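Local coordinates for lipase-specific foldase (Burkholderia glumae, PDB 2ES4), which assists the folding of the extracellular lipase during its passage through the periplasm, at residues A114-S119 and A123-V128; T238-L243 and D251-Q256. One frame throughout, in Å; residues are numbered along the deposited sequence.

Contact 1 (A114-S119 and A123-V128); sequences AQLDGS and AEALGV
The hydroxyl of S119 reaches back over the turn, where OG donates a hydrogen bond of 2.7 Å to the carbonyl O of L116, three residues earlier. It arrives at a bent angle of 122° at that oxygen, and it is tilted 32° from the carbonyl plane. The carbonyl of L116 thus receives a side-chain donor from the residue that stands at the N-cap position of helix 120-137, and this one short bond holds the turn together from within.

Between the helices themselves the touch is small and apolar. L116 directs its side chain at the second helix, with CG set beside its own backbone N and anti to the carbonyl carbon (chi1 -45°), and the branch that arrives is CD1, which meets the methyl CB of A125 at 4.1 Å. The alanine offers just that one carbon, and both residues are buried. Nearer the turn, the S119 O and the A123 N lie 3.8 Å apart, a backbone approach too long to count as a hydrogen bond.

Neighbours complete the small core: L116 also packs on L71, A121 and Q122, while A125 rests on L79 and on I112 of helix 101-116. The amide of G118 is held by OE1 of Q122, which ties the connection to the first turn of helix 120-137. The whole is the tight turn of an alpha-alpha hairpin, in which the serine before the second helix also bonds back to L116 of the first segment.

Contact 2 (T238-L243 and D251-Q256); sequences TKIADL and DQMRAQ
With CG of M253 anti to its backbone N (chi1 176°) and the chain then folded at chi2 (67°) and again at chi3, the thioether leaves its own helix and swings across to helix 221-245. SD comes to 3.5 Å from CD1 of L243, and the terminal methyl CE lies 3.7 Å from CB of the same leucine. The methionine crosses L243 obliquely, with SD and CE near its CB and SD also at CD1.

Beyond the leucine, CE reaches the backbone of the earlier turn and stands 3.6 Å from the carbonyl O of I240. The branch methyl CG2 of I240 also meets CE, at 4.1 Å, with the two side chains crossing at about a right angle.

The second partner of L243 is Q256, one turn on from M253. Here the aliphatic root of the glutamine does the touching: its CB is 3.8 Å from CD1 of L243, and its CG is 4.0 Å from CD2 of L243, so both leucine methyls are engaged. L243 is thus gripped by a thioether and by methylene carbons, a purely van der Waals contact.

R254 points away from helix 221-245 and instead makes a salt bridge within its own helix, NH1 to OD1 of D251 at 2.7 Å, with OD1 at the edge of the guanidinium and in its plane, using its anti lone pair.

The axes of the two short segments pass 10.5 Å apart at 151°, so helices 221-245 and 250-258 form an antiparallel pair around a short connection. I257 of helix 250-258 adds to the packing on I240 and L243. Helix 263-294 packs against the pair, with M272 on I240, and A269 and Q273 on M253.

Contact 1 and contact 2 follow one another along the chain, each joining two helices consecutive in sequence across a short connection, and they lie on opposite sides of the chain's centre. Their own centres are 54 Å apart and their nearest atoms about 38 Å, so neither touches the other. This separation suits an elongated chaperone of helices and loops, without strands, with a radius of gyration of 29 Å. Their surroundings differ. No other protein chain of the assembly touches contact 1, whereas I240 and A241 in contact 2 pack against side chains of the other protein, probably the lipase client, so only contact 2 has a part in that interface.

Contact 1 (A114-S119 and A123-V128)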
loop_
_atom_site.group_PDB
_atom_site.type_symbol
_atom_site.label_atom_id
_atom_site.label_comp_id
_atom_site.label_asym_id
_atom_site.label_seq_id
_atom_site.Cartn_x
_atom_site.Cartn_y
_atom_site.Cartn_z
ATOM N N ALA B 114 4.785 -31.659 -4.174
ATOM C CA ALA B 114 4.855 -31.605 -2.716
ATOM C C ALA B 114 3.490 -31.835 -2.061
ATOM O O ALA B 114 3.388 -32.533 -1.053
ATOM C CB ALA B 114 5.428 -30.278 -2.281
ATOM N N GLN B 115 2.444 -31.300 -2.686
ATOM C CA GLN B 115 1.086 -31.435 -2.175
ATOM C C GLN B 115 0.329 -32.647 -2.704
ATOM O O GLN B 115 -0.392 -33.309 -1.954
ATOM C CB GLN B 115 0.273 -30.174 -2.490
ATOM C CG GLN B 115 0.701 -28.925 -1.739
ATOM C CD GLN B 115 -0.221 -27.742 -1.992
ATOM O OE1 GLN B 115 -1.443 -27.896 -2.073
ATOM N NE2 GLN B 115 0.360 -26.556 -2.116
ATOM N N LEU B 116 0.470 -32.915 -4.001
ATOM C CA LEU B 116 -0.263 -33.999 -4.649
ATOM C C LEU B 116 0.568 -35.128 -5.239
ATOM O O LEU B 116 0.105 -35.819 -6.148
ATOM C CB LEU B 116 -1.153 -33.405 -5.744
ATOM C CG LEU B 116 -1.953 -32.145 -5.411
ATOM C CD1 LEU B 116 -2.624 -31.611 -6.629
ATOM C CD2 LEU B 116 -2.950 -32.439 -4.302
ATOM N N ASP B 117 1.767 -35.352 -4.704
ATOM C CA ASP B 117 2.647 -36.421 -5.207
ATOM C C ASP B 117 1.963 -37.772 -5.233
ATOM O O ASP B 117 1.446 -38.232 -4.211
ATOM C CB ASP B 117 3.899 -36.542 -4.345
ATOM C CG ASP B 117 5.182 -36.593 -5.157
ATOM O OD1 ASP B 117 6.264 -36.518 -4.538
ATOM O OD2 ASP B 117 5.123 -36.708 -6.399
ATOM N N GLY B 118 1.898 -38.357 -6.426
ATOM C CA GLY B 118 1.275 -39.659 -6.599
ATOM C C GLY B 118 -0.232 -39.669 -6.424
ATOM O O GLY B 118 -0.751 -40.340 -5.526
ATOM N N SER B 119 -0.927 -38.911 -7.266
ATOM C CA SER B 119 -2.382 -38.833 -7.208
ATOM C C SER B 119 -2.935 -38.263 -8.508
ATOM O O SER B 119 -2.225 -37.544 -9.219
ATOM C CB SER B 119 -2.833 -37.967 -6.013
ATOM O OG SER B 119 -2.490 -36.608 -6.195
ATOM N N ALA B 123 -1.695 -34.874 -11.810
ATOM C CA ALA B 123 -1.751 -34.826 -13.268
ATOM C C ALA B 123 -2.744 -33.754 -13.697
ATOM O O ALA B 123 -2.485 -33.000 -14.638
ATOM C CB ALA B 123 -2.160 -36.172 -13.827
ATOM N N GLU B 124 -3.845 -33.653 -12.952
ATOM C CA GLU B 124 -4.887 -32.666 -13.220
ATOM C C GLU B 124 -4.318 -31.259 -13.034
ATOM O O GLU B 124 -4.517 -30.392 -13.887
ATOM C CB GLU B 124 -6.067 -32.878 -12.281
ATOM C CG GLU B 124 -7.378 -32.304 -12.773
ATOM C CD GLU B 124 -8.498 -32.514 -11.789
ATOM O OE1 GLU B 124 -8.640 -33.649 -11.304
ATOM O OE2 GLU B 124 -9.231 -31.548 -11.492
ATOM N N ALA B 125 -3.555 -31.068 -11.953
ATOM C CA ALA B 125 -2.921 -29.784 -11.648
ATOM C C ALA B 125 -1.931 -29.381 -12.717
ATOM O O ALA B 125 -1.933 -28.233 -13.163
ATOM C CB ALA B 125 -2.255 -29.829 -10.295
ATOM N N LEU B 126 -1.128 -30.345 -13.168
ATOM C CA LEU B 126 -0.150 -30.101 -14.225
ATOM C C LEU B 126 -0.853 -29.727 -15.524
ATOM O O LEU B 126 -0.328 -28.948 -16.320
ATOM C CB LEU B 126 0.731 -31.327 -14.448
ATOM C CG LEU B 126 1.812 -31.594 -13.401
ATOM C CD1 LEU B 126 2.457 -32.944 -13.655
ATOM C CD2 LEU B 126 2.850 -30.490 -13.435
ATOM N N GLY B 127 -2.069 -30.251 -15.691
ATOM C CA GLY B 127 -2.870 -29.962 -16.869
ATOM C C GLY B 127 -3.306 -28.510 -16.887
ATOM O O GLY B 127 -3.122 -27.822 -17.891
ATOM N N VAL B 128 -3.826 -28.028 -15.757
ATOM C CA VAL B 128 -4.267 -26.636 -15.640
ATOM C C VAL B 128 -3.069 -25.721 -15.852
ATOM O O VAL B 128 -3.181 -24.701 -16.530
ATOM C CB VAL B 128 -4.889 -26.339 -14.267
ATOM C CG1 VAL B 128 -5.384 -24.901 -14.209
ATOM C CG2 VAL B 128 -6.031 -27.293 -13.999
#

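Contact 2 (T238-L243 and D251-Q256)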
loop_
_atom_site.group_PDB
_atom_site.type_symbol
_atom_site.label_atom_id
_atom_site.label_comp_id
_atom_site.label_asym_id
_atom_site.label_seq_id
_atom_site.Cartn_x
_atom_site.Cartn_y
_atom_site.Cartn_z
ATOM N N THR B 238 -15.137 3.942 13.523
ATOM C CA THR B 238 -15.710 5.264 13.267
ATOM C C THR B 238 -16.503 5.808 14.456
ATOM O O THR B 238 -16.474 7.012 14.711
ATOM C CB THR B 238 -16.611 5.261 12.013
ATOM O OG1 THR B 238 -15.841 4.854 10.878
ATOM C CG2 THR B 238 -17.191 6.644 11.740
ATOM N N LYS B 239 -17.189 4.928 15.186
ATOM C CA LYS B 239 -17.966 5.356 16.351
ATOM C C LYS B 239 -17.052 5.965 17.408
ATOM O O LYS B 239 -17.374 6.996 17.999
ATOM C CB LYS B 239 -18.726 4.190 16.963
ATOM C CG LYS B 239 -19.745 3.555 16.034
ATOM C CD LYS B 239 -20.556 2.500 16.741
ATOM C CE LYS B 239 -21.449 3.165 17.728
ATOM N NZ LYS B 239 -22.453 4.072 17.135
ATOM N N ILE B 240 -15.885 5.346 17.588
ATOM C CA ILE B 240 -14.899 5.825 18.549
ATOM C C ILE B 240 -14.321 7.155 18.066
ATOM O O ILE B 240 -14.261 8.120 18.833
ATOM C CB ILE B 240 -13.760 4.800 18.749
ATOM C CG1 ILE B 240 -14.329 3.495 19.313
ATOM C CG2 ILE B 240 -12.694 5.362 19.689
ATOM C CD1 ILE B 240 -13.313 2.384 19.482
ATOM N N ALA B 241 -13.951 7.205 16.784
ATOM C CA ALA B 241 -13.382 8.410 16.179
ATOM C C ALA B 241 -14.321 9.603 16.285
ATOM O O ALA B 241 -13.886 10.703 16.620
ATOM C CB ALA B 241 -13.020 8.157 14.727
ATOM N N ASP B 242 -15.614 9.362 16.062
ATOM C CA ASP B 242 -16.627 10.415 16.144
ATOM C C ASP B 242 -16.740 11.012 17.543
ATOM O O ASP B 242 -16.875 12.228 17.689
ATOM C CB ASP B 242 -17.998 9.901 15.697
ATOM C CG ASP B 242 -18.069 9.620 14.204
ATOM O OD1 ASP B 242 -17.367 10.294 13.417
ATOM O OD2 ASP B 242 -18.835 8.714 13.815
ATOM N N LEU B 243 -16.641 10.162 18.564
ATOM C CA LEU B 243 -16.712 10.629 19.946
ATOM C C LEU B 243 -15.504 11.487 20.305
ATOM O O LEU B 243 -15.629 12.466 21.041
ATOM C CB LEU B 243 -16.842 9.455 20.905
ATOM C CG LEU B 243 -18.234 8.833 20.927
ATOM C CD1 LEU B 243 -18.198 7.504 21.611
ATOM C CD2 LEU B 243 -19.200 9.780 21.628
ATOM N N ASP B 251 -15.468 9.437 30.516
ATOM C CA ASP B 251 -16.729 8.879 31.017
ATOM C C ASP B 251 -17.793 8.822 29.931
ATOM O O ASP B 251 -18.519 7.831 29.828
ATOM C CB ASP B 251 -17.270 9.676 32.210
ATOM C CG ASP B 251 -16.475 9.447 33.486
ATOM O OD1 ASP B 251 -15.970 8.324 33.702
ATOM O OD2 ASP B 251 -16.362 10.399 34.288
ATOM N N GLN B 252 -17.866 9.870 29.107
ATOM C CA GLN B 252 -18.838 9.921 28.015
ATOM C C GLN B 252 -18.488 8.892 26.949
ATOM O O GLN B 252 -19.375 8.229 26.401
ATOM C CB GLN B 252 -18.880 11.301 27.382
ATOM C CG GLN B 252 -19.361 12.401 28.304
ATOM C CD GLN B 252 -19.315 13.758 27.641
ATOM O OE1 GLN B 252 -18.313 14.135 27.033
ATOM N NE2 GLN B 252 -20.411 14.502 27.745
ATOM N N MET B 253 -17.191 8.752 26.683
ATOM C CA MET B 253 -16.692 7.784 25.708
ATOM C C MET B 253 -17.081 6.380 26.170
ATOM O O MET B 253 -17.654 5.616 25.404
ATOM C CB MET B 253 -15.173 7.885 25.586
ATOM C CG MET B 253 -14.536 6.847 24.672
ATOM S SD MET B 253 -14.939 7.008 22.928
ATOM C CE MET B 253 -13.723 8.212 22.430
ATOM N N ARG B 254 -16.832 6.088 27.445
ATOM C CA ARG B 254 -17.163 4.790 28.018
ATOM C C ARG B 254 -18.659 4.506 27.939
ATOM O O ARG B 254 -19.054 3.445 27.476
ATOM C CB ARG B 254 -16.729 4.708 29.475
ATOM C CG ARG B 254 -16.914 3.314 30.103
ATOM C CD ARG B 254 -16.633 3.291 31.597
ATOM N NE ARG B 254 -15.291 3.771 31.934
ATOM C CZ ARG B 254 -15.034 4.950 32.497
ATOM N NH1 ARG B 254 -16.029 5.781 32.792
ATOM N NH2 ARG B 254 -13.783 5.311 32.744
ATOM N N ALA B 255 -19.472 5.480 28.347
ATOM C CA ALA B 255 -20.930 5.338 28.344
ATOM C C ALA B 255 -21.524 5.065 26.971
ATOM O O ALA B 255 -22.278 4.102 26.798
ATOM C CB ALA B 255 -21.580 6.559 28.958
ATOM N N GLN B 256 -21.144 5.882 25.992
ATOM C CA GLN B 256 -21.646 5.728 24.637
ATOM C C GLN B 256 -21.180 4.448 23.945
ATOM O O GLN B 256 -21.972 3.766 23.287
ATOM C CB GLN B 256 -21.300 6.952 23.789
ATOM C CG GLN B 256 -21.922 6.934 22.391
ATOM C CD GLN B 256 -23.424 6.708 22.422
ATOM O OE1 GLN B 256 -24.153 7.407 23.133
ATOM N NE2 GLN B 256 -23.885 5.696 21.692
#